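Local coordinates for protein methylenetetrahydrofolate--tRNA-(uracil-5-)-methyltransferase TrmFO (Thermus thermophilus, PDB 3G5S) that probably methylates uridine 54 of tRNA to 5-methyluridine, taking the one-carbon unit from methylenetetrahydrofolate and using FAD as its cofactor, at residues 1-5 / 112-116; 196-200 / 233-238; 367-373 / 423-427. All blocks are in the same frame, centred on the assembly; numbering follows the deposited sequence.

Contact 1: 1-5 / 112-116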
HETATM    1  N   MSE A   1      25.269  23.898  -6.165  1.00 18.74           N
HETATM    2  CA  MSE A   1      24.960  23.695  -4.756  1.00 17.28           C
HETATM    3  C   MSE A   1      24.700  22.217  -4.494  1.00 16.42           C
HETATM    4  O   MSE A   1      24.319  21.479  -5.400  1.00 16.82           O
HETATM    5  CB  MSE A   1      23.741  24.537  -4.343  1.00 17.98           C
HETATM    6  CG  MSE A   1      22.403  24.079  -4.947  1.00 18.28           C
HETATM    7 SE   MSE A   1      20.904  25.296  -4.615  1.00 19.03          SE
HETATM    8  CE  MSE A   1      21.411  26.744  -5.798  1.00 20.73           C
ATOM      9  N   GLU A   2      24.909  21.788  -3.254  1.00 16.01           N
ATOM     10  CA  GLU A   2      24.589  20.423  -2.855  1.00 15.45           C
ATOM     11  C   GLU A   2      23.076  20.232  -2.863  1.00 13.82           C
ATOM     12  O   GLU A   2      22.333  21.115  -2.432  1.00 14.21           O
ATOM     13  CB  GLU A   2      25.137  20.145  -1.458  1.00 16.50           C
ATOM     14  CG  GLU A   2      25.412  18.684  -1.178  1.00 19.09           C
ATOM     15  CD  GLU A   2      26.563  18.135  -2.008  1.00 20.08           C
ATOM     16  OE1 GLU A   2      27.291  18.927  -2.645  1.00 21.98           O
ATOM     17  OE2 GLU A   2      26.754  16.906  -2.017  1.00 19.79           O
ATOM     18  N   ARG A   3      22.631  19.082  -3.358  1.00 12.08           N
ATOM     19  CA  ARG A   3      21.209  18.802  -3.506  1.00 11.92           C
ATOM     20  C   ARG A   3      20.904  17.389  -3.051  1.00 11.87           C
ATOM     21  O   ARG A   3      21.728  16.483  -3.234  1.00 12.87           O
ATOM     22  CB  ARG A   3      20.766  18.959  -4.965  1.00 12.03           C
ATOM     23  CG  ARG A   3      20.998  20.327  -5.563  1.00 12.86           C
ATOM     24  CD  ARG A   3      20.603  20.384  -7.031  1.00 13.59           C
ATOM     25  NE  ARG A   3      20.862  21.700  -7.595  1.00 13.90           N
ATOM     26  CZ  ARG A   3      20.030  22.732  -7.512  1.00 14.27           C
ATOM     27  NH1 ARG A   3      20.378  23.886  -8.057  1.00 15.13           N
ATOM     28  NH2 ARG A   3      18.856  22.622  -6.899  1.00 14.47           N
ATOM     29  N   VAL A   4      19.726  17.208  -2.456  1.00 11.36           N
ATOM     30  CA  VAL A   4      19.193  15.876  -2.235  1.00 10.81           C
ATOM     31  C   VAL A   4      18.586  15.379  -3.536  1.00 10.15           C
ATOM     32  O   VAL A   4      17.837  16.103  -4.190  1.00 10.82           O
ATOM     33  CB  VAL A   4      18.123  15.889  -1.128  1.00 11.00           C
ATOM     34  CG1 VAL A   4      17.360  14.567  -1.102  1.00 10.71           C
ATOM     35  CG2 VAL A   4      18.778  16.167   0.202  1.00 11.40           C
ATOM     36  N   ASN A   5      18.938  14.157  -3.927  1.00 10.14           N
ATOM     37  CA  ASN A   5      18.368  13.560  -5.120  1.00 10.77           C
ATOM     38  C   ASN A   5      16.985  13.009  -4.831  1.00 10.47           C
ATOM     39  O   ASN A   5      16.789  12.334  -3.824  1.00 10.85           O
ATOM     40  CB  ASN A   5      19.247  12.413  -5.604  1.00 11.52           C
ATOM     41  CG  ASN A   5      20.652  12.857  -5.926  1.00 12.12           C
ATOM     42  OD1 ASN A   5      20.851  13.750  -6.751  1.00 13.41           O
ATOM     43  ND2 ASN A   5      21.638  12.242  -5.279  1.00 13.44           N
ATOM     44  N   PRO A 112      13.006  28.192  -6.327  0.50 17.52           N
ATOM     45  CA  PRO A 112      14.411  28.566  -6.556  0.50 17.49           C
ATOM     46  C   PRO A 112      15.406  27.463  -6.212  0.50 16.73           C
ATOM     47  O   PRO A 112      16.532  27.489  -6.708  0.50 17.39           O
ATOM     48  CB  PRO A 112      14.631  29.743  -5.596  0.50 19.13           C
ATOM     49  CG  PRO A 112      13.272  30.233  -5.237  0.50 18.93           C
ATOM     50  CD  PRO A 112      12.363  29.040  -5.307  0.50 18.45           C
ATOM     51  N   LEU A 113      15.009  26.525  -5.362  1.00 15.61           N
ATOM     52  CA  LEU A 113      15.931  25.492  -4.903  1.00 14.21           C
ATOM     53  C   LEU A 113      15.768  24.146  -5.611  1.00 12.86           C
ATOM     54  O   LEU A 113      16.428  23.173  -5.245  1.00 13.19           O
ATOM     55  CB  LEU A 113      15.831  25.316  -3.386  1.00 15.38           C
ATOM     56  CG  LEU A 113      16.133  26.543  -2.519  1.00 16.49           C
ATOM     57  CD1 LEU A 113      16.039  26.188  -1.042  1.00 17.87           C
ATOM     58  CD2 LEU A 113      17.494  27.152  -2.833  1.00 17.51           C
ATOM     59  N   LEU A 114      14.916  24.096  -6.631  1.00 13.83           N
ATOM     60  CA  LEU A 114      14.687  22.860  -7.376  1.00 14.45           C
ATOM     61  C   LEU A 114      15.363  22.859  -8.742  1.00 14.77           C
ATOM     62  O   LEU A 114      15.119  23.741  -9.564  1.00 16.13           O
ATOM     63  CB  LEU A 114      13.190  22.609  -7.571  1.00 15.60           C
ATOM     64  CG  LEU A 114      12.899  21.336  -8.378  1.00 18.48           C
ATOM     65  CD1 LEU A 114      13.272  20.113  -7.569  1.00 18.35           C
ATOM     66  CD2 LEU A 114      11.454  21.257  -8.819  1.00 20.33           C
ATOM     67  N   GLU A 115      16.212  21.862  -8.968  1.00 14.11           N
ATOM     68  CA  GLU A 115      16.745  21.571 -10.294  1.00 14.80           C
ATOM     69  C   GLU A 115      16.070  20.313 -10.822  1.00 13.50           C
ATOM     70  O   GLU A 115      16.021  19.293 -10.132  1.00 14.48           O
ATOM     71  CB  GLU A 115      18.257  21.351 -10.254  1.00 16.06           C
ATOM     72  CG  GLU A 115      18.838  21.020 -11.629  1.00 19.76           C
ATOM     73  CD  GLU A 115      20.276  20.516 -11.592  1.00 24.63           C
ATOM     74  OE1 GLU A 115      20.859  20.319 -12.679  1.00 26.99           O
ATOM     75  OE2 GLU A 115      20.823  20.306 -10.491  1.00 27.40           O
ATOM     76  N   VAL A 116      15.542  20.397 -12.037  1.00 14.16           N
ATOM     77  CA  VAL A 116      14.938  19.257 -12.702  1.00 14.58           C
ATOM     78  C   VAL A 116      15.926  18.686 -13.707  1.00 14.61           C
ATOM     79  O   VAL A 116      16.489  19.424 -14.513  1.00 15.62           O
ATOM     80  CB  VAL A 116      13.655  19.664 -13.448  1.00 15.81           C
ATOM     81  CG1 VAL A 116      13.053  18.473 -14.170  1.00 17.01           C
ATOM     82  CG2 VAL A 116      12.646  20.263 -12.481  1.00 17.49           C
TER
HETATM   83  O   HOH W   1      17.937  25.367  -7.821  1.00 18.35           O
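R3 reaches across to E115 and lays its guanidinium flat on the start of that side chain: E115 CB sits 3.5 Å from R3 CZ, over the centre of the group. M1, a selenomethionine, lies against the opposite face, its CG nearer the rim, so the flat cation is held between two aliphatic pieces. The arm is straight from CG to NE, and the last torsion (chi4 -85°) then turns the guanidinium plane across the line of the chain, which is what puts a face rather than an edge on E115.

R3 NE and E115 OE2 are 3.2 Å apart and form a salt bridge, but the oxygen stands well out of the guanidinium plane, the two flat groups are turned 66° from each other, and no N-H points at it. The attraction is therefore one of charge, while R3 NH2 hydrogen-bonds to V27 O.

The outer side is looser. Water 1, in the guanidinium plane, accepts from R3 NH1 at 2.9 Å and donates to P112 O at 2.8 Å, linking the arginine to the backbone at P112. Beside it M1 SE only grazes L113 CD2 at 4.3 Å, and M1 itself is exposed.

This is the edge of the parallel sheet of the Rossmann-type FAD-binding fold, with 114-117 as its outermost strand in this chain. The two segments feed strands 4-7 and 114-117, which are not neighbours in that sheet: strand 27-30 runs between them, R3 also touches R28 on it, and L113 and L114 pack on L21 of helix 11-22.

Contact 2: 196-200 / 233-238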
ATOM      1  N   TYR A 196     -17.779 -26.466  -0.535  1.00 16.88           N
ATOM      2  CA  TYR A 196     -16.782 -26.274  -1.577  1.00 16.37           C
ATOM      3  C   TYR A 196     -17.436 -26.129  -2.949  1.00 17.30           C
ATOM      4  O   TYR A 196     -17.085 -25.251  -3.728  1.00 17.60           O
ATOM      5  CB  TYR A 196     -15.758 -27.409  -1.599  1.00 17.10           C
ATOM      6  CG  TYR A 196     -14.850 -27.306  -2.799  1.00 16.32           C
ATOM      7  CD1 TYR A 196     -13.856 -26.337  -2.854  1.00 15.09           C
ATOM      8  CD2 TYR A 196     -15.009 -28.146  -3.894  1.00 16.75           C
ATOM      9  CE1 TYR A 196     -13.036 -26.222  -3.955  1.00 15.19           C
ATOM     10  CE2 TYR A 196     -14.189 -28.037  -5.003  1.00 16.19           C
ATOM     11  CZ  TYR A 196     -13.204 -27.073  -5.025  1.00 15.18           C
ATOM     12  OH  TYR A 196     -12.380 -26.938  -6.114  1.00 15.53           O
ATOM     13  N   ARG A 197     -18.400 -26.993  -3.246  1.00 19.14           N
ATOM     14  CA  ARG A 197     -19.075 -26.929  -4.537  1.00 21.02           C
ATOM     15  C   ARG A 197     -19.755 -25.571  -4.779  1.00 20.53           C
ATOM     16  O   ARG A 197     -19.635 -25.007  -5.866  1.00 21.06           O
ATOM     17  CB  ARG A 197     -20.056 -28.098  -4.700  1.00 23.79           C
ATOM     18  CG  ARG A 197     -19.390 -29.478  -4.589  1.00 27.11           C
ATOM     19  CD  ARG A 197     -20.290 -30.612  -5.092  1.00 28.93           C
ATOM     20  NE  ARG A 197     -20.122 -30.862  -6.522  1.00 31.49           N
ATOM     21  CZ  ARG A 197     -19.455 -31.895  -7.031  1.00 31.77           C
ATOM     22  NH1 ARG A 197     -18.892 -32.789  -6.228  1.00 31.77           N
ATOM     23  NH2 ARG A 197     -19.349 -32.038  -8.345  1.00 32.52           N
ATOM     24  N   ARG A 198     -20.446 -25.045  -3.770  1.00 20.49           N
ATOM     25  CA  ARG A 198     -21.080 -23.722  -3.872  1.00 19.90           C
ATOM     26  C   ARG A 198     -20.030 -22.645  -4.146  1.00 18.82           C
ATOM     27  O   ARG A 198     -20.211 -21.791  -5.012  1.00 19.11           O
ATOM     28  CB  ARG A 198     -21.868 -23.381  -2.591  1.00 20.44           C
ATOM     29  CG  ARG A 198     -22.534 -21.983  -2.582  1.00 21.20           C
ATOM     30  CD  ARG A 198     -22.997 -21.546  -1.177  1.00 20.78           C
ATOM     31  NE  ARG A 198     -23.616 -20.214  -1.177  1.00 20.70           N
ATOM     32  CZ  ARG A 198     -23.633 -19.391  -0.130  1.00 20.60           C
ATOM     33  NH1 ARG A 198     -23.059 -19.750   1.011  1.00 20.08           N
ATOM     34  NH2 ARG A 198     -24.209 -18.200  -0.226  1.00 21.28           N
ATOM     35  N   PHE A 199     -18.932 -22.700  -3.399  1.00 18.06           N
ATOM     36  CA  PHE A 199     -17.861 -21.721  -3.502  1.00 16.21           C
ATOM     37  C   PHE A 199     -17.193 -21.783  -4.879  1.00 16.25           C
ATOM     38  O   PHE A 199     -16.994 -20.762  -5.544  1.00 16.59           O
ATOM     39  CB  PHE A 199     -16.847 -21.980  -2.388  1.00 16.86           C
ATOM     40  CG  PHE A 199     -15.763 -20.951  -2.294  1.00 16.35           C
ATOM     41  CD1 PHE A 199     -16.024 -19.684  -1.805  1.00 17.52           C
ATOM     42  CD2 PHE A 199     -14.472 -21.263  -2.663  1.00 17.21           C
ATOM     43  CE1 PHE A 199     -15.019 -18.742  -1.704  1.00 18.09           C
ATOM     44  CE2 PHE A 199     -13.465 -20.324  -2.564  1.00 17.96           C
ATOM     45  CZ  PHE A 199     -13.740 -19.062  -2.080  1.00 17.74           C
ATOM     46  N   HIS A 200     -16.862 -22.994  -5.312  1.00 16.05           N
ATOM     47  CA  HIS A 200     -16.239 -23.191  -6.611  1.00 16.35           C
ATOM     48  C   HIS A 200     -17.138 -22.681  -7.738  1.00 15.87           C
ATOM     49  O   HIS A 200     -16.672 -22.005  -8.649  1.00 16.15           O
ATOM     50  CB  HIS A 200     -15.890 -24.663  -6.826  1.00 17.36           C
ATOM     51  CG  HIS A 200     -15.362 -24.962  -8.191  1.00 16.86           C
ATOM     52  ND1 HIS A 200     -16.111 -25.593  -9.161  1.00 19.55           N
ATOM     53  CD2 HIS A 200     -14.159 -24.699  -8.756  1.00 16.86           C
ATOM     54  CE1 HIS A 200     -15.390 -25.710 -10.262  1.00 19.45           C
ATOM     55  NE2 HIS A 200     -14.203 -25.175 -10.043  1.00 18.11           N
ATOM     56  N   GLY A 233     -10.688 -26.346 -13.480  1.00 19.52           N
ATOM     57  CA  GLY A 233     -11.289 -27.600 -13.059  1.00 19.87           C
ATOM     58  C   GLY A 233     -11.656 -27.703 -11.590  1.00 19.15           C
ATOM     59  O   GLY A 233     -11.039 -27.068 -10.740  1.00 18.64           O
ATOM     60  N   TYR A 234     -12.664 -28.521 -11.304  1.00 19.31           N
ATOM     61  CA  TYR A 234     -13.130 -28.785  -9.945  1.00 19.29           C
ATOM     62  C   TYR A 234     -11.999 -29.203  -8.998  1.00 17.27           C
ATOM     63  O   TYR A 234     -11.989 -28.821  -7.832  1.00 16.67           O
ATOM     64  CB  TYR A 234     -14.212 -29.872  -9.988  1.00 20.66           C
ATOM     65  CG  TYR A 234     -14.854 -30.222  -8.663  1.00 23.57           C
ATOM     66  CD1 TYR A 234     -14.383 -31.281  -7.895  1.00 25.46           C
ATOM     67  CD2 TYR A 234     -15.953 -29.513  -8.193  1.00 24.69           C
ATOM     68  CE1 TYR A 234     -14.983 -31.615  -6.689  1.00 25.97           C
ATOM     69  CE2 TYR A 234     -16.558 -29.840  -6.990  1.00 25.64           C
ATOM     70  CZ  TYR A 234     -16.068 -30.890  -6.243  1.00 26.26           C
ATOM     71  OH  TYR A 234     -16.672 -31.219  -5.047  1.00 29.16           O
ATOM     72  N   GLN A 235     -11.048 -29.987  -9.495  1.00 15.63           N
ATOM     73  CA  GLN A 235      -9.990 -30.509  -8.632  1.00 14.79           C
ATOM     74  C   GLN A 235      -8.935 -29.483  -8.248  1.00 13.77           C
ATOM     75  O   GLN A 235      -8.243 -29.647  -7.248  1.00 14.39           O
ATOM     76  CB  GLN A 235      -9.277 -31.676  -9.312  1.00 14.35           C
ATOM     77  CG  GLN A 235     -10.124 -32.906  -9.512  1.00 14.24           C
ATOM     78  CD  GLN A 235      -9.290 -34.064 -10.017  1.00 13.84           C
ATOM     79  OE1 GLN A 235      -8.887 -34.097 -11.180  1.00 14.81           O
ATOM     80  NE2 GLN A 235      -9.002 -35.008  -9.135  1.00 14.25           N
ATOM     81  N   THR A 236      -8.805 -28.441  -9.058  1.00 14.26           N
ATOM     82  CA  THR A 236      -7.646 -27.562  -8.993  1.00 14.82           C
ATOM     83  C   THR A 236      -7.455 -26.912  -7.623  1.00 14.27           C
ATOM     84  O   THR A 236      -6.371 -26.976  -7.044  1.00 14.51           O
ATOM     85  CB  THR A 236      -7.731 -26.487 -10.087  1.00 15.63           C
ATOM     86  OG1 THR A 236      -8.209 -27.075 -11.304  1.00 16.44           O
ATOM     87  CG2 THR A 236      -6.383 -25.840 -10.310  1.00 17.38           C
ATOM     88  N   LEU A 237      -8.500 -26.287  -7.094  1.00 13.72           N
ATOM     89  CA  LEU A 237      -8.366 -25.638  -5.792  1.00 14.39           C
ATOM     90  C   LEU A 237      -8.072 -26.644  -4.673  1.00 14.23           C
ATOM     91  O   LEU A 237      -7.398 -26.318  -3.693  1.00 15.04           O
ATOM     92  CB  LEU A 237      -9.606 -24.800  -5.462  1.00 15.05           C
ATOM     93  CG  LEU A 237      -9.784 -23.553  -6.327  1.00 17.17           C
ATOM     94  CD1 LEU A 237     -11.184 -22.981  -6.168  1.00 19.83           C
ATOM     95  CD2 LEU A 237      -8.732 -22.507  -5.987  1.00 18.68           C
ATOM     96  N   LEU A 238      -8.561 -27.872  -4.837  1.00 14.19           N
ATOM     97  CA  LEU A 238      -8.374 -28.926  -3.842  1.00 14.78           C
ATOM     98  C   LEU A 238      -6.938 -29.444  -3.824  1.00 13.95           C
ATOM     99  O   LEU A 238      -6.448 -29.902  -2.791  1.00 15.47           O
ATOM    100  CB  LEU A 238      -9.355 -30.079  -4.078  1.00 15.31           C
ATOM    101  CG  LEU A 238     -10.839 -29.714  -4.018  1.00 15.90           C
ATOM    102  CD1 LEU A 238     -11.694 -30.906  -4.424  1.00 16.66           C
ATOM    103  CD2 LEU A 238     -11.222 -29.206  -2.633  1.00 16.99           C
TER
HETATM  104  O   HOH W   2     -10.990 -25.711  -8.445  1.00 16.37           O
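The hydroxyl of Y196 is gripped twice: its OH donates to Y234 O over a short 2.6 Å, the donor tilted 19° from the carbonyl plane, and it accepts a hydrogen bond from water 2. That same water donates to G233 O at 2.7 Å and accepts from L237 N, so one buried tyrosine end is tied directly to Y234 O and, through the water, to G233 O and L237 N. G233 O is further held by the side chain and backbone N of T236, both arriving from the same face of its plane.

Three rings cluster beside this network. Y196 presents its edge to the face of Y234 in a T-shaped pair, planes at 79°, with Y196 CE2 and Y234 CE2 3.6 Å apart. Y234 in turn directs its own edge at the face of H200, while its CA makes a CH-pi contact over that imidazole. L238 closes one face of Y196, its CD2 standing 3.7 Å from the ring centroid, almost on the normal. Holding CG anti to the backbone N (chi1 172°) carries the Y196 ring out from its helix to lie between L238 and H200 CB.

Farther out, R197 bends at chi3 and turns a guanidinium face to Y234 CE2, which stands over its centre, while R197 CG lies at the edge of that ring. A phenylalanine in place of Y196 would keep the ring but would probably leave Y234 O without its donor and water 2 with one anchor fewer.

Helix 193-205 thus packs on the turn between helices 226-231 and 236-239: H200 NE2 bonds to A230 O, and L237 reaches L203 further along the first helix.

Contact 3: 367-373 / 423-427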
ATOM      1  N   VAL A 367      12.391  10.752  11.906  1.00 12.40           N
ATOM      2  CA  VAL A 367      11.175  10.683  12.701  1.00 13.00           C
ATOM      3  C   VAL A 367      10.140   9.817  11.982  1.00 11.57           C
ATOM      4  O   VAL A 367      10.295   9.483  10.810  1.00 11.61           O
ATOM      5  CB  VAL A 367      10.599  12.090  12.946  1.00 14.20           C
ATOM      6  CG1 VAL A 367      11.518  12.901  13.853  1.00 16.40           C
ATOM      7  CG2 VAL A 367      10.370  12.812  11.626  1.00 13.95           C
ATOM      8  N   ALA A 368       9.079   9.447  12.694  1.00 11.99           N
ATOM      9  CA  ALA A 368       7.963   8.732  12.088  1.00 12.09           C
ATOM     10  C   ALA A 368       6.721   9.019  12.907  1.00 12.06           C
ATOM     11  O   ALA A 368       6.784   9.063  14.129  1.00 12.99           O
ATOM     12  CB  ALA A 368       8.223   7.240  12.036  1.00 13.44           C
ATOM     13  N   PRO A 369       5.579   9.214  12.237  1.00 11.19           N
ATOM     14  CA  PRO A 369       4.357   9.560  12.965  1.00 11.39           C
ATOM     15  C   PRO A 369       3.849   8.381  13.781  1.00 11.44           C
ATOM     16  O   PRO A 369       4.229   7.243  13.546  1.00 11.80           O
ATOM     17  CB  PRO A 369       3.357   9.919  11.863  1.00 12.85           C
ATOM     18  CG  PRO A 369       3.988   9.590  10.573  1.00 14.09           C
ATOM     19  CD  PRO A 369       5.388   9.131  10.780  1.00 13.01           C
ATOM     20  N   PRO A 370       2.968   8.656  14.739  1.00 12.95           N
ATOM     21  CA  PRO A 370       2.543   7.634  15.701  1.00 14.02           C
ATOM     22  C   PRO A 370       1.580   6.604  15.110  1.00 12.79           C
ATOM     23  O   PRO A 370       0.938   6.861  14.090  1.00 11.74           O
ATOM     24  CB  PRO A 370       1.837   8.448  16.782  1.00 17.71           C
ATOM     25  CG  PRO A 370       1.387   9.681  16.093  1.00 17.72           C
ATOM     26  CD  PRO A 370       2.400   9.981  15.037  1.00 15.42           C
ATOM     27  N   GLU A 371       1.477   5.458  15.775  1.00 15.05           N
ATOM     28  CA  GLU A 371       0.649   4.336  15.332  1.00 17.43           C
ATOM     29  C   GLU A 371      -0.832   4.687  15.156  1.00 14.76           C
ATOM     30  O   GLU A 371      -1.529   4.049  14.366  1.00 15.96           O
ATOM     31  CB  GLU A 371       0.788   3.159  16.315  1.00 22.42           C
ATOM     32  CG  GLU A 371       0.382   3.503  17.750  1.00 25.98           C
ATOM     33  CD  GLU A 371       0.340   2.295  18.676  1.00 29.08           C
ATOM     34  OE1 GLU A 371       0.647   1.177  18.217  1.00 30.30           O
ATOM     35  OE2 GLU A 371      -0.007   2.469  19.865  1.00 30.05           O
ATOM     36  N   GLU A 372      -1.312   5.681  15.902  1.00 12.81           N
ATOM     37  CA  GLU A 372      -2.717   6.088  15.820  1.00 12.34           C
ATOM     38  C   GLU A 372      -3.029   6.854  14.547  1.00 11.25           C
ATOM     39  O   GLU A 372      -4.189   6.929  14.145  1.00 11.65           O
ATOM     40  CB  GLU A 372      -3.120   6.949  17.018  1.00 15.01           C
ATOM     41  CG  GLU A 372      -3.141   6.215  18.337  1.00 17.85           C
ATOM     42  CD  GLU A 372      -1.756   5.907  18.873  1.00 20.72           C
ATOM     43  OE1 GLU A 372      -0.775   6.550  18.431  1.00 22.44           O
ATOM     44  OE2 GLU A 372      -1.662   5.022  19.756  1.00 24.39           O
ATOM     45  N   SER A 373      -2.013   7.462  13.941  1.00 10.73           N
ATOM     46  CA  SER A 373      -2.227   8.180  12.697  1.00 10.63           C
ATOM     47  C   SER A 373      -2.229   7.190  11.550  1.00  9.67           C
ATOM     48  O   SER A 373      -1.619   6.119  11.633  1.00 10.43           O
ATOM     49  CB  SER A 373      -1.173   9.267  12.482  1.00 11.91           C
ATOM     50  OG  SER A 373       0.100   8.739  12.188  1.00 12.82           O
ATOM     51  N   ALA A 423      -3.542  12.877  17.005  1.00 12.61           N
ATOM     52  CA  ALA A 423      -2.210  12.324  17.235  1.00 12.76           C
ATOM     53  C   ALA A 423      -1.230  12.826  16.179  1.00 12.36           C
ATOM     54  O   ALA A 423      -0.093  13.174  16.495  1.00 12.65           O
ATOM     55  CB  ALA A 423      -2.247  10.806  17.231  1.00 13.41           C
ATOM     56  N   PHE A 424      -1.673  12.866  14.927  1.00 11.28           N
ATOM     57  CA  PHE A 424      -0.811  13.326  13.855  1.00 11.71           C
ATOM     58  C   PHE A 424      -0.451  14.796  14.029  1.00 12.21           C
ATOM     59  O   PHE A 424       0.700  15.197  13.839  1.00 12.31           O
ATOM     60  CB  PHE A 424      -1.480  13.102  12.506  1.00 11.24           C
ATOM     61  CG  PHE A 424      -0.562  13.357  11.351  1.00 10.98           C
ATOM     62  CD1 PHE A 424       0.388  12.416  10.993  1.00 11.84           C
ATOM     63  CD2 PHE A 424      -0.621  14.543  10.647  1.00 12.54           C
ATOM     64  CE1 PHE A 424       1.253  12.647   9.942  1.00 12.75           C
ATOM     65  CE2 PHE A 424       0.245  14.780   9.593  1.00 13.09           C
ATOM     66  CZ  PHE A 424       1.181  13.827   9.245  1.00 13.27           C
ATOM     67  N   SER A 425      -1.446  15.604  14.372  1.00 12.72           N
ATOM     68  CA  SER A 425      -1.222  17.030  14.568  0.66 13.63           C
ATOM     69  C   SER A 425      -0.258  17.299  15.718  1.00 14.21           C
ATOM     70  O   SER A 425       0.600  18.173  15.623  1.00 15.23           O
ATOM     71  CB  SER A 425      -2.547  17.750  14.802  0.66 14.72           C
ATOM     72  OG  SER A 425      -3.328  17.755  13.623  0.66 17.39           O
ATOM     73  N   ALA A 426      -0.397  16.551  16.806  1.00 14.00           N
ATOM     74  CA  ALA A 426       0.524  16.708  17.926  1.00 15.08           C
ATOM     75  C   ALA A 426       1.944  16.321  17.515  1.00 15.07           C
ATOM     76  O   ALA A 426       2.918  16.956  17.910  1.00 17.11           O
ATOM     77  CB  ALA A 426       0.061  15.889  19.120  1.00 16.23           C
ATOM     78  N   TRP A 427       2.056  15.271  16.713  1.00 14.05           N
ATOM     79  CA  TRP A 427       3.354  14.853  16.206  1.00 14.02           C
ATOM     80  C   TRP A 427       3.978  15.968  15.362  1.00 13.39           C
ATOM     81  O   TRP A 427       5.142  16.318  15.558  1.00 15.01           O
ATOM     82  CB  TRP A 427       3.212  13.554  15.422  1.00 13.49           C
ATOM     83  CG  TRP A 427       4.477  13.112  14.767  1.00 12.81           C
ATOM     84  CD1 TRP A 427       5.559  12.520  15.362  1.00 13.88           C
ATOM     85  CD2 TRP A 427       4.792  13.222  13.377  1.00 12.31           C
ATOM     86  NE1 TRP A 427       6.531  12.262  14.419  1.00 13.85           N
ATOM     87  CE2 TRP A 427       6.085  12.684  13.194  1.00 12.62           C
ATOM     88  CE3 TRP A 427       4.110  13.727  12.268  1.00 12.14           C
ATOM     89  CZ2 TRP A 427       6.701  12.630  11.943  1.00 12.54           C
ATOM     90  CZ3 TRP A 427       4.726  13.680  11.028  1.00 13.35           C
ATOM     91  CH2 TRP A 427       6.005  13.132  10.876  1.00 12.93           C
TER
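A proline-rich loop leads into helix 374-384 here, ending in a type I turn from P370 to S373, and it packs on helix 409-429, chiefly on W427. P369 lies on the W427 indole: its CA makes a CH-pi contact over the five-membered ring, 3.6 Å from the centroid and 12° off the normal, while P369 CB sits 3.9 Å from W427 CE3 in the six-membered part. The indole stands out from the helix because its first torsion (175°) places CG opposite the backbone N, and it turns this face to the loop. V367 CG2 reaches the far end of the ring, 3.7 Å from W427 CZ2, and P370 CD touches W427 CB near its root.

One turn of helix earlier the fit continues with smaller groups. A423 CB meets both P370 CG and E372 CB, and S373 CB comes in at the edge of the F424 ring, 3.8 Å from F424 CD1. P369 CB also reaches F424 CE1, so this proline bridges the two aromatic side chains. No hydrogen bond joins the segments directly: W427 NE1 is close to A368 O, but the angle is too poor for one. A368 O has a weak hydrogen bond from R380 NH2, and P369 O takes one from R380 NE.

P370 O gathers two donors from the same residue, S373 N and S373 OG, the latter at 2.8 Å and in the carbonyl plane. The S373 hydroxyl also bonds to G376 N, three residues on. That is the classic serine N-cap, here opening helix 374-384, with P369 lying over the indole of the neighbouring helix.

Contacts 1, 2 and 3 follow one another along the chain, each closing before the next opens, and none touches another. Contacts 1 and 2 lie on opposite sides of the chain's centre, their own centres about 57 Å apart. Contact 1 belongs to the parallel sheet of the FAD-binding, Rossmann-type part; contact 2 joins helices 193-205 and 236-239, and the side chain of L237 is about 11 Å from the bound glutathione. Contact 3 has its centre about 29 Å from that of contact 1 and 46 Å from that of contact 2, so that the C-terminal helix 409-429 packs against the loop that follows helix 343-361, well away from both.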